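Side-chain contact in WGR domain-containing protein (Bacteroides fragilis, PDB 2RA8), which is of unknown function but joins a WGR domain, a module often found in nucleic-acid-associated proteins, to a domain of leucine-rich repeats: residues A[18-22]-A[23-27]. Sequence-based numbering, arbitrary orientation.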
loop_
_atom_site.group_PDB
_atom_site.type_symbol
_atom_site.label_atom_id
_atom_site.label_comp_id
_atom_site.label_asym_id
_atom_site.label_seq_id
_atom_site.Cartn_x
_atom_site.Cartn_y
_atom_site.Cartn_z
ATOM N N ILE A 18 -6.454 -14.840 -21.543
ATOM C CA ILE A 18 -7.446 -14.052 -22.254
ATOM C C ILE A 18 -7.821 -14.697 -23.556
ATOM O O ILE A 18 -6.990 -15.304 -24.240
ATOM C CB ILE A 18 -6.940 -12.595 -22.488
ATOM C CG1 ILE A 18 -8.067 -11.741 -23.071
ATOM C CG2 ILE A 18 -5.713 -12.602 -23.403
ATOM C CD1 ILE A 18 -7.766 -10.240 -23.079
ATOM N N ASP A 19 -9.097 -14.581 -23.904
ATOM C CA ASP A 19 -9.617 -15.171 -25.130
ATOM C C ASP A 19 -10.721 -14.306 -25.647
ATOM O O ASP A 19 -11.526 -13.800 -24.860
ATOM C CB ASP A 19 -10.157 -16.579 -24.836
ATOM C CG ASP A 19 -10.437 -17.386 -26.098
ATOM O OD1 ASP A 19 -9.798 -17.132 -27.141
ATOM O OD2 ASP A 19 -11.292 -18.294 -26.037
ATOM N N VAL A 20 -10.758 -14.093 -26.961
ATOM C CA VAL A 20 -11.823 -13.290 -27.542
ATOM C C VAL A 20 -12.713 -14.170 -28.370
ATOM O O VAL A 20 -12.253 -14.834 -29.301
ATOM C CB VAL A 20 -11.295 -12.152 -28.454
ATOM C CG1 VAL A 20 -12.480 -11.411 -29.085
ATOM C CG2 VAL A 20 -10.452 -11.172 -27.654
ATOM N N ARG A 21 -13.994 -14.201 -28.025
ATOM C CA ARG A 21 -14.962 -14.990 -28.773
ATOM C C ARG A 21 -16.112 -14.098 -29.152
ATOM O O ARG A 21 -16.929 -13.723 -28.309
ATOM C CB ARG A 21 -15.448 -16.183 -27.945
ATOM C CG ARG A 21 -14.420 -17.298 -27.849
ATOM C CD ARG A 21 -14.957 -18.497 -27.092
ATOM N NE ARG A 21 -13.965 -19.567 -27.016
ATOM C CZ ARG A 21 -14.180 -20.754 -26.456
ATOM N NH1 ARG A 21 -15.360 -21.035 -25.917
ATOM N NH2 ARG A 21 -13.213 -21.663 -26.437
ATOM N N GLY A 22 -16.158 -13.732 -30.430
ATOM C CA GLY A 22 -17.206 -12.861 -30.912
ATOM C C GLY A 22 -16.938 -11.452 -30.429
ATOM O O GLY A 22 -15.901 -10.868 -30.742
ATOM N N THR A 23 -17.877 -10.908 -29.662
ATOM C CA THR A 23 -17.751 -9.562 -29.118
ATOM C C THR A 23 -17.402 -9.632 -27.643
ATOM O O THR A 23 -17.313 -8.611 -26.963
ATOM C CB THR A 23 -19.075 -8.783 -29.275
ATOM O OG1 THR A 23 -20.155 -9.592 -28.788
ATOM C CG2 THR A 23 -19.325 -8.427 -30.737
ATOM N N ASP A 24 -17.212 -10.847 -27.142
ATOM C CA ASP A 24 -16.871 -11.048 -25.739
ATOM C C ASP A 24 -15.401 -11.313 -25.505
ATOM O O ASP A 24 -14.766 -12.074 -26.241
ATOM C CB ASP A 24 -17.666 -12.226 -25.155
ATOM C CG ASP A 24 -19.160 -11.932 -25.043
ATOM O OD1 ASP A 24 -19.514 -10.813 -24.619
ATOM O OD2 ASP A 24 -19.972 -12.820 -25.368
ATOM N N VAL A 25 -14.858 -10.669 -24.475
ATOM C CA VAL A 25 -13.470 -10.864 -24.080
ATOM C C VAL A 25 -13.575 -11.662 -22.796
ATOM O O VAL A 25 -14.228 -11.232 -21.836
ATOM C CB VAL A 25 -12.745 -9.525 -23.797
ATOM C CG1 VAL A 25 -11.354 -9.801 -23.241
ATOM C CG2 VAL A 25 -12.635 -8.698 -25.080
ATOM N N ILE A 26 -12.953 -12.837 -22.780
ATOM C CA ILE A 26 -12.997 -13.715 -21.619
ATOM C C ILE A 26 -11.664 -13.830 -20.909
ATOM O O ILE A 26 -10.683 -14.331 -21.471
ATOM C CB ILE A 26 -13.473 -15.121 -22.031
ATOM C CG1 ILE A 26 -14.785 -15.008 -22.816
ATOM C CG2 ILE A 26 -13.658 -15.994 -20.797
ATOM C CD1 ILE A 26 -15.223 -16.294 -23.472
ATOM N N VAL A 27 -11.637 -13.370 -19.661
ATOM C CA VAL A 27 -10.442 -13.399 -18.827
ATOM C C VAL A 27 -10.604 -14.422 -17.726
ATOM O O VAL A 27 -11.683 -14.557 -17.128
ATOM C CB VAL A 27 -10.182 -12.002 -18.186
ATOM C CG1 VAL A 27 -9.216 -12.121 -17.028
ATOM C CG2 VAL A 27 -9.623 -11.041 -19.229
#
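Ile18 reaches across to Val25 on the neighbouring strand, a diagonal contact that illustrates how a tight hairpin sorts its side chains onto two faces. With CG1 anti to the backbone N (chi1 -173°) and the chain extended beyond it, Ile18 carries its CD1 methyl to 3.6 Å from Val25 CG1. The other methyl of Val25, CG2, lies 4.2 Å from Val20 CG2, so the two branches of one valine serve two residues of the facing strand. Val27, directly opposite Ile18, meets it more loosely. This apolar face turns toward helix 46-62, where Ala53 touches both Ile18 and Val20 and Ile57 touches Ile18. The hairpin joins strands 13-21 and 24-31 of the antiparallel sheet of the WGR domain, and a type II' turn from Arg21 to Asp24, with Gly22 and Thr23 at its centre, closes it. Gly22 takes up the positive phi of 74° that this turn type requires there, a conformation readily open to glycine. Beyond it, Thr23 points its CB away from the facing strand, and its OG1 is hydrogen-bonded to Asn42. Two pairs of backbone bonds, Asp19 with Ile26 and Arg21 with Asp24, hold the register; Ile26 N to Asp19 O is short and nearly straight (2.7 Å), whereas Asp24 N, 3.1 Å from Arg21 O, sits well above that carbonyl's plane. The opposite face is mixed. There the extended Arg21 chain leads away from the facing strand, passing CD 4.2 Å from Ile26 CD1, and its NE forms a salt bridge with Asp19 OD2 at 3.1 Å, while OD1 of the same carboxylate receives a weak hydrogen bond from Met1 N.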